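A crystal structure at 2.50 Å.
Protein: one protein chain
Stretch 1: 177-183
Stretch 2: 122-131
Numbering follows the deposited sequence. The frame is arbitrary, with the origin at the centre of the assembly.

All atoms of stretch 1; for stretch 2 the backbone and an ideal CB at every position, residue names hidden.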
ATOM      1  N   GLY A 177      -9.780 -49.180 -11.340  1.00 70.42           N
ATOM      2  CA  GLY A 177     -10.000 -49.321  -9.918  1.00 68.11           C
ATOM      3  C   GLY A 177      -9.466 -48.164  -9.106  1.00 66.77           C
ATOM      4  O   GLY A 177      -9.541 -47.008  -9.519  1.00 66.96           O
ATOM      5  N   LEU A 178      -8.909 -48.481  -7.946  1.00 64.52           N
ATOM      6  CA  LEU A 178      -8.387 -47.460  -7.059  1.00 61.94           C
ATOM      7  C   LEU A 178      -6.967 -47.059  -7.401  1.00 63.01           C
ATOM      8  O   LEU A 178      -6.167 -47.870  -7.881  1.00 64.14           O
ATOM      9  CB  LEU A 178      -8.456 -47.944  -5.616  1.00 62.89           C
ATOM     10  CG  LEU A 178      -8.716 -46.814  -4.636  1.00 71.63           C
ATOM     11  CD1 LEU A 178      -9.948 -46.034  -5.092  1.00 76.42           C
ATOM     12  CD2 LEU A 178      -8.916 -47.385  -3.239  1.00 71.32           C
ATOM     13  N   VAL A 179      -6.657 -45.796  -7.134  1.00 60.56           N
ATOM     14  CA  VAL A 179      -5.344 -45.261  -7.436  1.00 54.74           C
ATOM     15  C   VAL A 179      -4.764 -44.445  -6.298  1.00 50.10           C
ATOM     16  O   VAL A 179      -5.357 -43.484  -5.830  1.00 48.21           O
ATOM     17  CB  VAL A 179      -5.404 -44.410  -8.694  1.00 53.75           C
ATOM     18  CG1 VAL A 179      -4.026 -43.852  -9.021  1.00 54.75           C
ATOM     19  CG2 VAL A 179      -5.935 -45.259  -9.837  1.00 48.85           C
ATOM     20  N   ILE A 180      -3.592 -44.852  -5.850  1.00 51.81           N
ATOM     21  CA  ILE A 180      -2.912 -44.170  -4.768  1.00 52.58           C
ATOM     22  C   ILE A 180      -1.684 -43.500  -5.370  1.00 52.64           C
ATOM     23  O   ILE A 180      -0.883 -44.149  -6.061  1.00 52.95           O
ATOM     24  CB  ILE A 180      -2.500 -45.178  -3.678  1.00 57.13           C
ATOM     25  CG1 ILE A 180      -3.722 -46.013  -3.296  1.00 62.64           C
ATOM     26  CG2 ILE A 180      -1.939 -44.459  -2.458  1.00 54.25           C
ATOM     27  CD1 ILE A 180      -4.951 -45.183  -3.043  1.00 70.31           C
ATOM     28  N   THR A 181      -1.547 -42.198  -5.138  1.00 47.44           N
ATOM     29  CA  THR A 181      -0.402 -41.476  -5.665  1.00 46.86           C
ATOM     30  C   THR A 181       0.106 -40.463  -4.637  1.00 47.79           C
ATOM     31  O   THR A 181      -0.456 -40.346  -3.538  1.00 49.36           O
ATOM     32  CB  THR A 181      -0.751 -40.790  -7.005  1.00 47.48           C
ATOM     33  OG1 THR A 181       0.445 -40.253  -7.572  1.00 53.85           O
ATOM     34  CG2 THR A 181      -1.805 -39.671  -6.819  1.00 34.55           C
ATOM     35  N   GLN A 182       1.152 -39.721  -4.988  1.00 42.31           N
ATOM     36  CA  GLN A 182       1.735 -38.763  -4.046  1.00 41.17           C
ATOM     37  C   GLN A 182       1.566 -37.277  -4.321  1.00 40.09           C
ATOM     38  O   GLN A 182       1.680 -36.819  -5.455  1.00 45.81           O
ATOM     39  CB  GLN A 182       3.228 -39.070  -3.886  1.00 42.86           C
ATOM     40  CG  GLN A 182       3.961 -39.342  -5.188  1.00 32.44           C
ATOM     41  CD  GLN A 182       3.581 -40.660  -5.832  1.00 44.95           C
ATOM     42  OE1 GLN A 182       3.598 -40.786  -7.059  1.00 45.10           O
ATOM     43  NE2 GLN A 182       3.248 -41.654  -5.014  1.00 49.04           N
ATOM     44  N   GLY A 183       1.295 -36.510  -3.277  1.00 38.08           N
ATOM     45  CA  GLY A 183       1.161 -35.079  -3.470  1.00 42.68           C
ATOM     46  C   GLY A 183       2.523 -34.454  -3.230  1.00 47.96           C
ATOM     47  O   GLY A 183       3.483 -35.177  -2.949  1.00 47.65           O
ATOM     48  N   UNK A 122       5.662 -43.670   1.475  1.00 46.63           N
ATOM     49  CA  UNK A 122       4.343 -43.716   2.096  1.00 47.67           C
ATOM     50  C   UNK A 122       3.272 -44.296   1.167  1.00 47.29           C
ATOM     51  O   UNK A 122       2.520 -45.162   1.582  1.00 47.29           O
ATOM     52  CB  UNK A 122       3.933 -42.310   2.539  1.00 47.67           C
ATOM     53  N   UNK A 123       3.199 -43.841  -0.083  1.00 50.60           N
ATOM     54  CA  UNK A 123       2.186 -44.371  -1.001  1.00 53.13           C
ATOM     55  C   UNK A 123       2.397 -45.847  -1.332  1.00 55.39           C
ATOM     56  O   UNK A 123       1.438 -46.557  -1.604  1.00 57.19           O
ATOM     57  CB  UNK A 123       2.184 -43.556  -2.296  1.00 53.13           C
ATOM     58  N   UNK A 124       3.644 -46.312  -1.326  1.00 56.96           N
ATOM     59  CA  UNK A 124       3.904 -47.720  -1.613  1.00 54.60           C
ATOM     60  C   UNK A 124       3.340 -48.592  -0.506  1.00 54.73           C
ATOM     61  O   UNK A 124       2.757 -49.643  -0.763  1.00 56.97           O
ATOM     62  CB  UNK A 124       5.404 -47.974  -1.779  1.00 54.60           C
ATOM     63  N   UNK A 125       3.516 -48.150   0.731  1.00 50.62           N
ATOM     64  CA  UNK A 125       3.028 -48.909   1.856  1.00 51.44           C
ATOM     65  C   UNK A 125       1.511 -48.873   1.909  1.00 54.22           C
ATOM     66  O   UNK A 125       0.862 -49.901   2.108  1.00 58.50           O
ATOM     67  CB  UNK A 125       3.624 -48.375   3.160  1.00 51.44           C
ATOM     68  N   UNK A 126       0.932 -47.698   1.715  1.00 52.93           N
ATOM     69  CA  UNK A 126      -0.512 -47.606   1.779  1.00 52.14           C
ATOM     70  C   UNK A 126      -1.180 -48.607   0.839  1.00 54.69           C
ATOM     71  O   UNK A 126      -2.127 -49.285   1.244  1.00 57.58           O
ATOM     72  CB  UNK A 126      -0.962 -46.183   1.442  1.00 52.14           C
ATOM     73  N   UNK A 127      -0.698 -48.724  -0.401  1.00 52.87           N
ATOM     74  CA  UNK A 127      -1.319 -49.669  -1.326  1.00 54.98           C
ATOM     75  C   UNK A 127      -1.306 -51.054  -0.708  1.00 58.73           C
ATOM     76  O   UNK A 127      -2.274 -51.808  -0.834  1.00 59.36           O
ATOM     77  CB  UNK A 127      -0.601 -49.674  -2.677  1.00 54.98           C
ATOM     78  N   UNK A 128      -0.209 -51.373  -0.023  1.00 61.34           N
ATOM     79  CA  UNK A 128      -0.063 -52.664   0.630  1.00 65.96           C
ATOM     80  C   UNK A 128      -1.060 -52.819   1.764  1.00 69.67           C
ATOM     81  O   UNK A 128      -1.595 -53.907   1.986  1.00 73.61           O
ATOM     82  CB  UNK A 128       1.363 -52.839   1.155  1.00 65.96           C
ATOM     83  N   UNK A 129      -1.316 -51.736   2.487  1.00 68.65           N
ATOM     84  CA  UNK A 129      -2.279 -51.806   3.564  1.00 67.06           C
ATOM     85  C   UNK A 129      -3.679 -52.005   2.986  1.00 70.65           C
ATOM     86  O   UNK A 129      -4.553 -52.575   3.641  1.00 73.07           O
ATOM     87  CB  UNK A 129      -2.218 -50.544   4.427  1.00 67.06           C
ATOM     88  N   UNK A 130      -3.881 -51.549   1.754  1.00 71.68           N
ATOM     89  CA  UNK A 130      -5.179 -51.680   1.105  1.00 75.81           C
ATOM     90  C   UNK A 130      -5.386 -53.051   0.481  1.00 78.65           C
ATOM     91  O   UNK A 130      -6.504 -53.573   0.489  1.00 81.16           O
ATOM     92  CB  UNK A 130      -5.336 -50.600   0.033  1.00 75.81           C
ATOM     93  N   UNK A 131      -4.321 -53.632  -0.069  1.00 78.16           N
ATOM     94  CA  UNK A 131      -4.411 -54.961  -0.669  1.00 79.59           C
ATOM     95  C   UNK A 131      -4.422 -56.062   0.392  1.00 81.72           C
ATOM     96  O   UNK A 131      -4.811 -57.196   0.121  1.00 81.29           O
ATOM     97  CB  UNK A 131      -3.246 -55.181  -1.636  1.00 79.59           C
TER

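The backbone of 122-131 is helical, with phi/psi close to -65/-40 over most of its length and psi rising to -18° at 131, and it runs nearly antiparallel to strand 178-182: the angle between the two directions is 159° and the axes approach to 7.9 Å. The strand alternates, so Leu-178 and Ile-180 point toward the helix while Val-179 and Thr-181 point away. Stretch 1 therefore offers mainly aliphatic surface, with the amide of Gln-182 at one end.

At 122 the CA-to-CB bond points sideways and nothing of stretch 1 lies within 5.5 Å of the ideal CB, so polar or apolar side chains would be equally compatible with stretch 1. The residue is Ser-122, whose OG is hydrogen-bonded elsewhere in the structure.

Position 123 is the most constrained. Its CA lies 6.1 Å from the CA of Thr-181, the closest pairing in the register, and its CB points toward the strand. The ideal CB is 3.5 Å from Gln-182 NE2, 4.2 Å from Ile-180 CG2 and 4.3 Å from Thr-181 O. A compact side chain is indicated; alanine, serine, threonine or valine are candidates, and a hydroxyl would have a polar neighbour in the amide. The residue is Thr-123, with chi1 at 54° (p). Its OG1 sits 2.8 Å from Gln-182 NE2, and its CG2 lies 3.1 Å from Thr-181 O, a short contact for a methyl and a carbonyl oxygen. Gln-182 leaves its backbone sideways, yet its end comes nearer, which brings NE2 beside the Thr-123 hydroxyl.

At 124 the CB points away, and 125 is out of reach; stretch 1 would accept polar or apolar side chains at both. They are Leu-124 and Leu-125, and neither touches the strand.

Position 126 points toward stretch 1, its ideal CB 4.4 Å from Ile-180 CG2. An apolar group suits that methyl, whether aliphatic or aromatic. The residue is Phe-126, chi1 -161° (t), and its ring atom CD2 lies 4.0 Å from Ile-180 CG2, an oblique approach.

At 127 the CB points sideways, 4.9 Å from Ile-180 CG1. The gap leaves space for a further carbon, so valine, isoleucine or leucine would all be reasonable. Val-127 is found, in rotamer m; its CG1 reaches 3.7 Å from Ile-180 CB. Ile-180 thus touches both Phe-126 and Val-127, and it contributes more covered area, 88 Å², than any other residue of either stretch.

Positions 128 and 129 are out of reach, so stretch 1 would tolerate polar or apolar residues alike; they are Glu-128 and Ile-129.

At 130 the direction is again toward the strand, but nothing lies within 5.5 Å of the ideal CB. A longer apolar chain, such as leucine, isoleucine or methionine, is needed to bridge that distance to Leu-178 and Ile-180. Leu-130, with chi1 -69° (m) and chi2 -171° (t), does so: its CD1 is 4.1 Å from Leu-178 CD2 and also 4.1 Å from Ile-180 CD1.

Position 131 is out of reach, and any side chain would suit stretch 1. It is Arg-131, whose NE and NH2 are hydrogen-bonded elsewhere in the structure.

Stretch 2 (122-131) STLLFVEILR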
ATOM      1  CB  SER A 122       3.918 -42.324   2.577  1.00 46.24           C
ATOM      2  OG  SER A 122       3.659 -41.455   1.488  1.00 48.78           O
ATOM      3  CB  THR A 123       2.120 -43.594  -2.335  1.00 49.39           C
ATOM      4  OG1 THR A 123       3.418 -43.552  -2.931  1.00 51.82           O
ATOM      5  CG2 THR A 123       1.618 -42.196  -2.109  1.00 40.23           C
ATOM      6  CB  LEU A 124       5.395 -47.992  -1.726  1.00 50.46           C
ATOM      7  CG  LEU A 124       6.007 -47.689  -3.085  1.00 60.93           C
ATOM      8  CD1 LEU A 124       7.464 -48.117  -3.103  1.00 56.57           C
ATOM      9  CD2 LEU A 124       5.225 -48.430  -4.149  1.00 63.62           C
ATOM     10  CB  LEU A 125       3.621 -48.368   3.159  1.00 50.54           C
ATOM     11  CG  LEU A 125       5.154 -48.430   3.249  1.00 54.02           C
ATOM     12  CD1 LEU A 125       5.613 -47.894   4.591  1.00 47.93           C
ATOM     13  CD2 LEU A 125       5.635 -49.870   3.049  1.00 50.91           C
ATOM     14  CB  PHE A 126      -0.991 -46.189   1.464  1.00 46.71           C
ATOM     15  CG  PHE A 126      -2.390 -45.911   1.946  1.00 49.44           C
ATOM     16  CD1 PHE A 126      -2.659 -45.803   3.305  1.00 49.92           C
ATOM     17  CD2 PHE A 126      -3.445 -45.788   1.047  1.00 50.65           C
ATOM     18  CE1 PHE A 126      -3.952 -45.580   3.766  1.00 47.96           C
ATOM     19  CE2 PHE A 126      -4.741 -45.567   1.495  1.00 43.71           C
ATOM     20  CZ  PHE A 126      -4.995 -45.464   2.856  1.00 50.52           C
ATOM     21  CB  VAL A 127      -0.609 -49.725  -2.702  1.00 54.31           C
ATOM     22  CG1 VAL A 127      -0.534 -48.342  -3.290  1.00 53.74           C
ATOM     23  CG2 VAL A 127       0.772 -50.331  -2.577  1.00 65.15           C
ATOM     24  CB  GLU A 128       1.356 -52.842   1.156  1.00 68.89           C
ATOM     25  CG  GLU A 128       2.356 -53.121   0.055  1.00 79.67           C
ATOM     26  CD  GLU A 128       1.858 -54.181  -0.913  1.00 87.34           C
ATOM     27  OE1 GLU A 128       1.606 -55.326  -0.474  1.00 88.92           O
ATOM     28  OE2 GLU A 128       1.709 -53.861  -2.112  1.00 86.05           O
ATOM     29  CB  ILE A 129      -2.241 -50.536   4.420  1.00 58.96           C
ATOM     30  CG1 ILE A 129      -1.188 -50.697   5.511  1.00 63.38           C
ATOM     31  CG2 ILE A 129      -3.589 -50.273   5.035  1.00 50.91           C
ATOM     32  CD1 ILE A 129      -1.260 -49.639   6.585  1.00 66.99           C
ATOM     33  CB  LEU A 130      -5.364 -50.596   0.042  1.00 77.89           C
ATOM     34  CG  LEU A 130      -5.512 -49.167   0.561  1.00 79.82           C
ATOM     35  CD1 LEU A 130      -5.908 -48.256  -0.580  1.00 83.16           C
ATOM     36  CD2 LEU A 130      -6.569 -49.122   1.641  1.00 84.38           C
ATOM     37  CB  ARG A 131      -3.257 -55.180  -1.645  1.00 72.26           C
ATOM     38  CG  ARG A 131      -3.407 -54.361  -2.890  1.00 75.17           C
ATOM     39  CD  ARG A 131      -2.327 -54.656  -3.886  1.00 83.84           C
ATOM     40  NE  ARG A 131      -2.565 -53.938  -5.132  1.00 96.30           N
ATOM     41  CZ  ARG A 131      -1.733 -53.945  -6.168  1.00103.08           C
ATOM     42  NH1 ARG A 131      -0.599 -54.635  -6.109  1.00103.86           N
ATOM     43  NH2 ARG A 131      -2.036 -53.263  -7.265  1.00106.78           N
TER
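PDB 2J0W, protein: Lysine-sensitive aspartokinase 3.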